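Local coordinates for intracellular sulfur oxidation protein dsrF (Allochromatium vinosum, PDB 2HY5) that is of unknown function but could be involved in the oxidation of intracellular sulfur, and is found in a complex with DsrE and DsrH, at residues 65-68 and 69-72; 90-93 and 94-98. All coordinates share one frame; numbering follows the deposited sequence.

Contact 1 (65-68 and 69-72)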
loop_
_atom_site.group_PDB
_atom_site.type_symbol
_atom_site.label_atom_id
_atom_site.label_comp_id
_atom_site.label_asym_id
_atom_site.label_seq_id
_atom_site.Cartn_x
_atom_site.Cartn_y
_atom_site.Cartn_z
ATOM N N PHE B 65 16.455 -2.112 12.893
ATOM C CA PHE B 65 15.954 -1.182 13.906
ATOM C C PHE B 65 15.318 -1.855 15.116
ATOM O O PHE B 65 14.861 -1.177 16.038
ATOM C CB PHE B 65 14.958 -0.182 13.296
ATOM C CG PHE B 65 13.679 -0.801 12.794
ATOM C CD1 PHE B 65 13.589 -1.305 11.499
ATOM C CD2 PHE B 65 12.552 -0.862 13.612
ATOM C CE1 PHE B 65 12.389 -1.856 11.025
ATOM C CE2 PHE B 65 11.354 -1.409 13.150
ATOM C CZ PHE B 65 11.271 -1.907 11.856
ATOM N N SER B 66 15.314 -3.183 15.125
ATOM C CA SER B 66 14.718 -3.931 16.227
ATOM C C SER B 66 15.216 -3.534 17.621
ATOM O O SER B 66 14.435 -3.502 18.569
ATOM C CB SER B 66 14.925 -5.437 16.024
ATOM O OG SER B 66 16.292 -5.790 16.104
ATOM N N PRO B 67 16.518 -3.227 17.770
ATOM C CA PRO B 67 17.023 -2.847 19.097
ATOM C C PRO B 67 16.242 -1.703 19.749
ATOM O O PRO B 67 16.124 -1.633 20.974
ATOM C CB PRO B 67 18.474 -2.470 18.814
ATOM C CG PRO B 67 18.835 -3.399 17.697
ATOM C CD PRO B 67 17.623 -3.305 16.798
ATOM N N THR B 68 15.705 -0.811 18.926
ATOM C CA THR B 68 14.950 0.320 19.443
ATOM C C THR B 68 13.752 -0.110 20.288
ATOM O O THR B 68 13.442 0.528 21.296
ATOM C CB THR B 68 14.474 1.223 18.300
ATOM O OG1 THR B 68 15.614 1.700 17.575
ATOM C CG2 THR B 68 13.699 2.417 18.850
ATOM N N TYR B 69 13.077 -1.188 19.897
ATOM C CA TYR B 69 11.932 -1.649 20.684
ATOM C C TYR B 69 12.353 -1.966 22.114
ATOM O O TYR B 69 11.594 -1.742 23.053
ATOM C CB TYR B 69 11.305 -2.915 20.092
ATOM C CG TYR B 69 10.606 -2.719 18.766
ATOM C CD1 TYR B 69 11.257 -2.993 17.570
ATOM C CD2 TYR B 69 9.297 -2.254 18.711
ATOM C CE1 TYR B 69 10.621 -2.812 16.342
ATOM C CE2 TYR B 69 8.648 -2.063 17.493
ATOM C CZ TYR B 69 9.318 -2.345 16.312
ATOM O OH TYR B 69 8.688 -2.148 15.107
ATOM N N ARG B 70 13.560 -2.495 22.281
ATOM C CA ARG B 70 14.025 -2.853 23.617
ATOM C C ARG B 70 14.356 -1.653 24.498
ATOM O O ARG B 70 14.613 -1.810 25.694
ATOM C CB ARG B 70 15.231 -3.794 23.521
ATOM C CG ARG B 70 14.875 -5.152 22.919
ATOM C CD ARG B 70 15.954 -6.191 23.181
ATOM N NE ARG B 70 17.177 -5.937 22.425
ATOM C CZ ARG B 70 17.285 -6.086 21.108
ATOM N NH1 ARG B 70 16.241 -6.485 20.395
ATOM N NH2 ARG B 70 18.441 -5.842 20.506
ATOM N N THR B 71 14.327 -0.456 23.918
ATOM C CA THR B 71 14.623 0.761 24.671
ATOM C C THR B 71 13.354 1.492 25.104
ATOM O O THR B 71 13.421 2.469 25.846
ATOM C CB THR B 71 15.461 1.750 23.837
ATOM O OG1 THR B 71 14.649 2.313 22.797
ATOM C CG2 THR B 71 16.655 1.049 23.221
ATOM N N LEU B 72 12.202 1.018 24.636
ATOM C CA LEU B 72 10.928 1.651 24.962
ATOM C C LEU B 72 10.720 1.924 26.445
ATOM O O LEU B 72 10.125 2.937 26.811
ATOM C CB LEU B 72 9.766 0.817 24.419
ATOM C CG LEU B 72 9.576 0.866 22.898
ATOM C CD1 LEU B 72 8.427 -0.038 22.490
ATOM C CD2 LEU B 72 9.298 2.306 22.466
#
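Y69 N bonds to S66 O at 3.0 Å and T71 N to T68 O at 2.9 Å, i+3 to i bonds through residues with helical torsions in the loop between strands 38-43 and 79-83. T68 O is gripped twice, because T71 OG1 also donates to it, at 2.6 Å. The hydroxyl comes in the carbonyl plane, on a lone pair, while the amide approaches from above that plane. T71 OG1 lies between its own N and C (chi1 71°), which turns it back over this turn.

The F65 and Y69 rings meet rim to rim, planes at 40°, and neither covers the other's face. F65 CE2 lies 3.6 Å from Y69 CE1 and 3.4 Å from Y69 OH, with the hydroxyl in the plane of the F65 ring. Y17 and W23 meet the F65 ring as well, and T68 packs on helix 21-32. R70, bent at chi3 (-70°), lays one guanidinium face over P67 CA, with NH2 3.7 Å from P67 CG.

Y69 OH, bonded to Q50 OE1, thus brings a polar group with a partner of its own beside the buried F65 ring.

Contact 2 (90-93 and 94-98)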
loop_
_atom_site.group_PDB
_atom_site.type_symbol
_atom_site.label_atom_id
_atom_site.label_comp_id
_atom_site.label_asym_id
_atom_site.label_seq_id
_atom_site.Cartn_x
_atom_site.Cartn_y
_atom_site.Cartn_z
ATOM N N ARG B 90 -0.026 -17.274 14.071
ATOM C CA ARG B 90 1.270 -17.259 13.413
ATOM C C ARG B 90 2.238 -18.298 13.987
ATOM O O ARG B 90 3.428 -18.297 13.675
ATOM C CB ARG B 90 1.835 -15.838 13.494
ATOM C CG ARG B 90 0.937 -14.858 12.752
ATOM C CD ARG B 90 1.249 -13.396 13.003
ATOM N NE ARG B 90 0.415 -12.544 12.155
ATOM C CZ ARG B 90 -0.904 -12.417 12.283
ATOM N NH1 ARG B 90 -1.558 -13.079 13.233
ATOM N NH2 ARG B 90 -1.580 -11.643 11.447
ATOM N N GLY B 91 1.705 -19.197 14.810
ATOM C CA GLY B 91 2.522 -20.235 15.411
ATOM C C GLY B 91 3.632 -19.692 16.287
ATOM O O GLY B 91 4.694 -20.304 16.415
ATOM N N LEU B 92 3.389 -18.539 16.899
ATOM C CA LEU B 92 4.385 -17.925 17.761
ATOM C C LEU B 92 3.962 -17.985 19.219
ATOM O O LEU B 92 2.782 -18.129 19.531
ATOM C CB LEU B 92 4.599 -16.460 17.370
ATOM C CG LEU B 92 5.053 -16.141 15.946
ATOM C CD1 LEU B 92 5.118 -14.633 15.781
ATOM C CD2 LEU B 92 6.413 -16.770 15.672
ATOM N N THR B 93 4.942 -17.883 20.108
ATOM C CA THR B 93 4.682 -17.881 21.539
ATOM C C THR B 93 5.460 -16.688 22.067
ATOM O O THR B 93 6.253 -16.093 21.330
ATOM C CB THR B 93 5.188 -19.169 22.219
ATOM O OG1 THR B 93 6.620 -19.181 22.229
ATOM C CG2 THR B 93 4.685 -20.390 21.470
ATOM N N GLN B 94 5.253 -16.324 23.326
ATOM C CA GLN B 94 5.977 -15.179 23.856
ATOM C C GLN B 94 7.485 -15.413 23.799
ATOM O O GLN B 94 8.269 -14.462 23.801
ATOM C CB GLN B 94 5.531 -14.865 25.288
ATOM C CG GLN B 94 6.322 -13.722 25.927
ATOM C CD GLN B 94 5.488 -12.856 26.857
ATOM O OE1 GLN B 94 4.715 -13.360 27.671
ATOM N NE2 GLN B 94 5.656 -11.545 26.749
ATOM N N ASP B 95 7.890 -16.679 23.729
ATOM C CA ASP B 95 9.309 -17.016 23.658
ATOM C C ASP B 95 9.951 -16.556 22.349
ATOM O O ASP B 95 11.176 -16.490 22.243
ATOM C CB ASP B 95 9.507 -18.527 23.823
ATOM C CG ASP B 95 9.454 -18.970 25.275
ATOM O OD1 ASP B 95 8.449 -18.679 25.956
ATOM O OD2 ASP B 95 10.421 -19.610 25.736
ATOM N N ASP B 96 9.126 -16.238 21.356
ATOM C CA ASP B 96 9.626 -15.785 20.060
ATOM C C ASP B 96 9.806 -14.274 20.010
ATOM O O ASP B 96 10.344 -13.734 19.039
ATOM C CB ASP B 96 8.660 -16.188 18.941
ATOM C CG ASP B 96 8.635 -17.682 18.697
ATOM O OD1 ASP B 96 7.572 -18.301 18.917
ATOM O OD2 ASP B 96 9.677 -18.230 18.279
ATOM N N LEU B 97 9.355 -13.593 21.055
ATOM C CA LEU B 97 9.432 -12.140 21.100
ATOM C C LEU B 97 10.565 -11.621 21.967
ATOM O O LEU B 97 11.062 -12.319 22.853
ATOM C CB LEU B 97 8.105 -11.576 21.608
ATOM C CG LEU B 97 6.870 -12.159 20.917
ATOM C CD1 LEU B 97 5.616 -11.615 21.570
ATOM C CD2 LEU B 97 6.900 -11.831 19.428
ATOM N N VAL B 98 10.971 -10.386 21.703
ATOM C CA VAL B 98 12.033 -9.765 22.469
ATOM C C VAL B 98 11.479 -9.341 23.821
ATOM O O VAL B 98 10.265 -9.179 23.993
ATOM C CB VAL B 98 12.585 -8.502 21.766
ATOM C CG1 VAL B 98 13.157 -8.867 20.401
ATOM C CG2 VAL B 98 11.484 -7.455 21.633
#
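T93 and D96 are joined by two hydrogen bonds at the start of the 3-10 turn 94-96, just after a Schellman motif with G91 at C-prime has ended helix 84-89. D96 directs its CB toward 90-93. With CG beside its own backbone N (chi1 -69°), its carboxylate reaches back, and OD1 takes T93 N at 2.9 Å through the anti lone pair, the one pointing away from OD2; this is one half of a capping box. D96 N returns a bond of 2.9 Å to T93 O, which it meets from above the carbonyl plane.

The L92 side chain crosses that of D96 at a slant: CD2 lies alongside the carboxylate, 3.8 Å from D96 OD1. L92 also packs on L87 and Y49 and on F71 of the DsrH chain. D96 OD2 forms a salt bridge with R75 of the same DsrH chain, so a single carboxylate ties the turn together through one oxygen and meets the partner subunit through the other. Q94 NE2 bonds to V115 O. In an ST turn, T93 OG1 accepts D95 N at 3.2 Å over a bent N-H...O angle of 135°, with D95 CB 3.4 Å from T93 OG1.

Contact 1 closes before contact 2 opens along the chain, and their centres are about 17 Å apart. They meet at one place, where R70 NH1 of contact 1 packs 3.9 Å from V98 CG1 of contact 2. Residues 50-53, earlier in the loop that holds contact 1, touch both: Q50 and L51 meet Y69, and L51 and R53 make backbone hydrogen bonds with V98 and D96. Their surroundings differ. Both belong to the DsrE/DsrF-like family region, but segments 65-72 touch no other chain of the assembly and lie against helix 21-32, a contact within the subunit, while segments 90-98 meet DsrH at a subunit interface.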